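Local coordinates for UDP-glucose 6-dehydrogenase (Pyrobaculum islandicum, PDB 3VTF), which probably catalyses the two-step, NAD-dependent oxidation of UDP-glucose to UDP-glucuronate, at residues 46-51 / 84-89; 337-342 / 404-409. One frame throughout, in Å; residues are numbered along the deposited sequence.

Interaction 1 of 2, residues 46-51 / 84-89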
loop_
_atom_site.group_PDB
_atom_site.type_symbol
_atom_site.label_atom_id
_atom_site.label_comp_id
_atom_site.label_asym_id
_atom_site.label_seq_id
_atom_site.Cartn_x
_atom_site.Cartn_y
_atom_site.Cartn_z
ATOM N N ARG A 46 -1.121 18.909 -33.785
ATOM C CA ARG A 46 -0.654 20.276 -33.900
ATOM C C ARG A 46 -0.829 20.879 -32.544
ATOM O O ARG A 46 -1.941 20.789 -31.929
ATOM C CB ARG A 46 -1.528 21.039 -34.942
ATOM C CG ARG A 46 -1.135 22.504 -35.133
ATOM C CD ARG A 46 -2.244 23.205 -35.898
ATOM N NE ARG A 46 -2.049 24.656 -35.882
ATOM C CZ ARG A 46 -2.789 25.487 -35.178
ATOM N NH1 ARG A 46 -3.792 25.008 -34.463
ATOM N NH2 ARG A 46 -2.518 26.781 -35.202
ATOM N N VAL A 47 0.263 21.423 -32.025
ATOM C CA VAL A 47 0.287 21.881 -30.634
ATOM C C VAL A 47 0.785 23.322 -30.559
ATOM O O VAL A 47 1.795 23.729 -31.222
ATOM C CB VAL A 47 1.207 20.998 -29.746
ATOM C CG1 VAL A 47 1.325 21.538 -28.299
ATOM C CG2 VAL A 47 0.738 19.562 -29.766
ATOM N N VAL A 48 0.098 24.113 -29.753
ATOM C CA VAL A 48 0.539 25.463 -29.469
ATOM C C VAL A 48 0.711 25.619 -27.953
ATOM O O VAL A 48 -0.257 25.498 -27.194
ATOM C CB VAL A 48 -0.475 26.541 -30.009
ATOM C CG1 VAL A 48 0.105 27.933 -29.753
ATOM C CG2 VAL A 48 -0.786 26.334 -31.505
ATOM N N GLY A 49 1.920 25.893 -27.493
ATOM C CA GLY A 49 2.176 26.030 -26.064
ATOM C C GLY A 49 2.287 27.469 -25.633
ATOM O O GLY A 49 2.493 28.371 -26.475
ATOM N N TYR A 50 2.157 27.682 -24.331
ATOM C CA TYR A 50 2.355 29.036 -23.766
ATOM C C TYR A 50 2.708 28.867 -22.327
ATOM O O TYR A 50 2.168 27.958 -21.643
ATOM C CB TYR A 50 1.079 29.892 -23.968
ATOM C CG TYR A 50 1.274 31.265 -23.404
ATOM C CD1 TYR A 50 1.998 32.247 -24.136
ATOM C CD2 TYR A 50 0.846 31.574 -22.112
ATOM C CE1 TYR A 50 2.216 33.530 -23.586
ATOM C CE2 TYR A 50 1.082 32.850 -21.547
ATOM C CZ TYR A 50 1.767 33.808 -22.327
ATOM O OH TYR A 50 1.990 35.072 -21.822
ATOM N N ASP A 51 3.560 29.751 -21.817
ATOM C CA ASP A 51 3.834 29.832 -20.401
ATOM C C ASP A 51 3.897 31.298 -19.963
ATOM O O ASP A 51 4.257 32.185 -20.781
ATOM C CB ASP A 51 5.200 29.200 -20.116
ATOM C CG ASP A 51 5.446 28.987 -18.659
ATOM O OD1 ASP A 51 5.080 27.915 -18.151
ATOM O OD2 ASP A 51 6.055 29.849 -17.998
ATOM N N ARG A 84 5.078 20.781 -36.231
ATOM C CA ARG A 84 3.794 20.649 -35.499
ATOM C C ARG A 84 3.712 21.382 -34.133
ATOM O O ARG A 84 2.601 21.585 -33.607
ATOM C CB ARG A 84 3.370 19.166 -35.358
ATOM C CG ARG A 84 3.122 18.483 -36.686
ATOM C CD ARG A 84 2.283 17.252 -36.528
ATOM N NE ARG A 84 3.087 16.268 -35.817
ATOM C CZ ARG A 84 3.850 15.363 -36.390
ATOM N NH1 ARG A 84 3.862 15.224 -37.716
ATOM N NH2 ARG A 84 4.580 14.567 -35.602
ATOM N N LEU A 85 4.852 21.805 -33.582
ATOM C CA LEU A 85 4.877 22.487 -32.304
ATOM C C LEU A 85 5.247 23.920 -32.448
ATOM O O LEU A 85 6.321 24.204 -32.971
ATOM C CB LEU A 85 5.964 21.841 -31.383
ATOM C CG LEU A 85 6.253 22.436 -30.000
ATOM C CD1 LEU A 85 4.911 22.516 -29.171
ATOM C CD2 LEU A 85 7.254 21.525 -29.247
ATOM N N SER A 86 4.471 24.848 -31.874
ATOM C CA SER A 86 4.858 26.244 -31.884
ATOM C C SER A 86 4.485 26.835 -30.558
ATOM O O SER A 86 3.806 26.182 -29.724
ATOM C CB SER A 86 4.111 27.017 -33.023
ATOM O OG SER A 86 2.692 26.868 -32.884
ATOM N N PHE A 87 4.887 28.077 -30.328
ATOM C CA PHE A 87 4.496 28.728 -29.084
ATOM C C PHE A 87 3.834 30.085 -29.315
ATOM O O PHE A 87 4.274 30.838 -30.227
ATOM C CB PHE A 87 5.723 28.869 -28.167
ATOM C CG PHE A 87 6.345 27.568 -27.848
ATOM C CD1 PHE A 87 5.891 26.813 -26.746
ATOM C CD2 PHE A 87 7.302 27.002 -28.705
ATOM C CE1 PHE A 87 6.444 25.554 -26.491
ATOM C CE2 PHE A 87 7.872 25.745 -28.434
ATOM C CZ PHE A 87 7.453 25.028 -27.327
ATOM N N ALA A 88 2.815 30.430 -28.500
ATOM C CA ALA A 88 2.006 31.651 -28.794
ATOM C C ALA A 88 2.601 32.829 -28.048
ATOM O O ALA A 88 3.383 32.642 -27.137
ATOM C CB ALA A 88 0.509 31.500 -28.427
ATOM N N GLU A 89 2.167 34.046 -28.422
ATOM C CA GLU A 89 2.546 35.266 -27.688
ATOM C C GLU A 89 1.631 35.500 -26.516
ATOM O O GLU A 89 1.939 36.314 -25.641
ATOM C CB GLU A 89 2.470 36.504 -28.639
ATOM C CG GLU A 89 3.465 36.443 -29.766
ATOM C CD GLU A 89 4.882 36.405 -29.213
ATOM O OE1 GLU A 89 5.203 37.115 -28.225
ATOM O OE2 GLU A 89 5.690 35.629 -29.755
HETATM O O HOH W 1 1.528 24.346 -34.067
#
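Val47 N donates to Arg84 O at 2.8 Å in a nearly straight bond, with an N-H...O angle of 176°. This is the first of four backbone bonds that zip residues 46-51 to 84-89 as parallel strands. Ser86 N gives to Val47 O, Gly49 N to Ser86 O at 2.9 Å, and Ala88 N to Gly49 O at 2.9 Å. Val47 O is gripped twice, because a water also donates to it at 2.9 Å. The same water is hydrogen-bonded to Ser86 OG and so ties that side chain to the neighbouring strand.

On one face of the sheet, Val47 CG1 lies 3.8 Å from Leu85 CD1. Gly49 stands in register with Phe87, whose side chain is on this face, and Gly49 O lies 3.7 Å from Phe87 CD1. On the other face, Val48 CG1 meets Ala88 CB at 3.8 Å. Farther along, Ala88 O meets the Tyr50 ring at its edge, in plane, 3.3 Å from Tyr50 CD1.

Helices 54-61 and 72-81 link these adjacent parallel strands, a beta-alpha-beta connection of the Rossmann-like NAD-binding domain. Asp51, just after strand 46-50, is predicted to bind NAD. Strand 85-87 is outermost in this sheet within the chain, and strand 46-50 lies between it and strand 23-27. Helix 31-43 covers Val47 and Leu85, helix 72-81 covers Leu85 and Phe87, and helix 54-61 packs on Phe87.

Interaction 2 of 2, residues 337-342 / 404-409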
loop_
_atom_site.group_PDB
_atom_site.type_symbol
_atom_site.label_atom_id
_atom_site.label_comp_id
_atom_site.label_asym_id
_atom_site.label_seq_id
_atom_site.Cartn_x
_atom_site.Cartn_y
_atom_site.Cartn_z
ATOM N N GLY A 337 29.074 16.641 6.210
ATOM C CA GLY A 337 28.676 16.732 4.820
ATOM C C GLY A 337 27.270 16.203 4.539
ATOM O O GLY A 337 26.751 15.292 5.234
ATOM N N VAL A 338 26.684 16.691 3.450
ATOM C CA VAL A 338 25.485 16.094 2.953
ATOM C C VAL A 338 25.789 15.708 1.546
ATOM O O VAL A 338 26.046 16.586 0.721
ATOM C CB VAL A 338 24.287 17.087 2.981
ATOM C CG1 VAL A 338 23.048 16.478 2.323
ATOM C CG2 VAL A 338 24.079 17.616 4.378
ATOM N N LEU A 339 25.654 14.410 1.249
ATOM C CA LEU A 339 25.750 13.857 -0.080
ATOM C C LEU A 339 24.382 13.780 -0.720
ATOM O O LEU A 339 23.603 12.875 -0.379
ATOM C CB LEU A 339 26.409 12.458 -0.111
ATOM C CG LEU A 339 27.932 12.475 0.165
ATOM C CD1 LEU A 339 28.512 11.048 0.320
ATOM C CD2 LEU A 339 28.636 13.280 -0.937
ATOM N N GLY A 340 24.077 14.709 -1.649
ATOM C CA GLY A 340 22.807 14.617 -2.383
ATOM C C GLY A 340 21.890 15.795 -1.969
ATOM O O GLY A 340 21.606 15.960 -0.794
ATOM N N LEU A 341 21.495 16.635 -2.940
ATOM C CA LEU A 341 20.644 17.747 -2.673
ATOM C C LEU A 341 19.420 17.665 -3.589
ATOM O O LEU A 341 18.388 18.219 -3.249
ATOM C CB LEU A 341 21.390 19.050 -2.965
ATOM C CG LEU A 341 22.573 19.310 -2.045
ATOM C CD1 LEU A 341 23.416 20.487 -2.527
ATOM C CD2 LEU A 341 22.150 19.527 -0.588
ATOM N N ALA A 342 19.562 17.105 -4.802
ATOM C CA ALA A 342 18.386 16.879 -5.666
ATOM C C ALA A 342 17.371 16.018 -4.901
ATOM O O ALA A 342 17.764 15.173 -4.103
ATOM C CB ALA A 342 18.772 16.160 -6.947
ATOM N N VAL A 404 28.818 12.305 7.828
ATOM C CA VAL A 404 28.142 12.590 6.578
ATOM C C VAL A 404 26.704 11.958 6.603
ATOM O O VAL A 404 26.444 10.918 7.210
ATOM C CB VAL A 404 28.990 12.137 5.348
ATOM C CG1 VAL A 404 28.989 10.628 5.239
ATOM C CG2 VAL A 404 28.396 12.630 4.046
ATOM N N ILE A 405 25.783 12.614 5.921
ATOM C CA ILE A 405 24.438 12.053 5.751
ATOM C C ILE A 405 24.242 11.956 4.278
ATOM O O ILE A 405 24.427 12.977 3.559
ATOM C CB ILE A 405 23.345 13.002 6.364
ATOM C CG1 ILE A 405 23.442 13.006 7.889
ATOM C CG2 ILE A 405 21.956 12.532 5.928
ATOM C CD1 ILE A 405 22.626 14.086 8.664
ATOM N N ILE A 406 23.901 10.758 3.834
ATOM C CA ILE A 406 23.637 10.460 2.443
ATOM C C ILE A 406 22.143 10.724 2.215
ATOM O O ILE A 406 21.328 10.025 2.797
ATOM C CB ILE A 406 23.946 8.994 2.117
ATOM C CG1 ILE A 406 25.452 8.629 2.466
ATOM C CG2 ILE A 406 23.621 8.696 0.626
ATOM C CD1 ILE A 406 25.758 7.140 2.119
ATOM N N ALA A 407 21.805 11.703 1.364
ATOM C CA ALA A 407 20.412 12.137 1.212
ATOM C C ALA A 407 19.821 11.881 -0.169
ATOM O O ALA A 407 18.602 11.884 -0.324
ATOM C CB ALA A 407 20.289 13.656 1.613
ATOM N N THR A 408 20.648 11.541 -1.176
ATOM C CA THR A 408 20.132 11.124 -2.474
ATOM C C THR A 408 21.100 10.056 -3.026
ATOM O O THR A 408 22.285 10.237 -2.991
ATOM C CB THR A 408 20.194 12.287 -3.476
ATOM O OG1 THR A 408 19.618 13.463 -2.910
ATOM C CG2 THR A 408 19.452 11.945 -4.808
ATOM N N ALA A 409 20.584 8.918 -3.399
ATOM C CA ALA A 409 21.445 7.787 -3.816
ATOM C C ALA A 409 21.853 7.996 -5.280
ATOM O O ALA A 409 21.411 7.281 -6.136
ATOM C CB ALA A 409 20.691 6.477 -3.672
#
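Two adjacent parallel strands meet here in the core of the UDP-binding domain, and the contact continues into the loops that follow them. Strand 335-339 lies beside strand 403-406 in the middle of a six-stranded parallel sheet. Ile405 N donates to Gly337 O at 2.9 Å, and Leu339 N donates to Ile405 O at 3.0 Å. Leu339 O then takes two bonds where the strands end. The one from Ala407 N is short, at 2.8 Å, while that from Thr408 N is weak.

On one face, the branch point Leu339 CG comes within 3.9 Å of Val404 CG2. That methyl also sits 3.3 Å from Gly337 O. On the other face, Val338 CG1 meets Ala407 CB at 4.0 Å.

Beyond the strands, Thr408 OG1 donates to Ala342 O at 2.8 Å, with the donor in the carbonyl plane. Thr408 OG1 is anti to the residue's own carbonyl carbon (chi1 -50°), which turns it across to the loop after strand 335-339. Gly340 has a positive phi (112°) where the chain leaves the strand, and Thr408 CB packs on its CA.

Helix 394-400 covers Leu339 and Val404. The side chain of Thr408 lies about 6 Å from the bound UDP-glucose and near that of Lys344, which binds this ligand. Loops at the C-terminal ends of central parallel strands, bordering a nucleotide site, are characteristic of a Rossmann-like fold.

From the N terminus, the chain first closes interaction 1. Residues 46-51 and 84-89 are joined through a mostly helical connection that includes helices 54-61 and 72-81. This ties the edge of the NAD-binding sheet together. The chain then completes that sheet, passes through the central region, which includes the long helix 221-251, and enters the UDP-binding domain. There interaction 2 brings residues 404-409 back to 337-342 after 61 intervening residues. The two loops follow in series and neither nest nor cross. The centres of interactions 1 and 2 are about 38 Å apart, and their nearest atoms about 21 Å apart. One contact is at the edge of its sheet, the other in the middle.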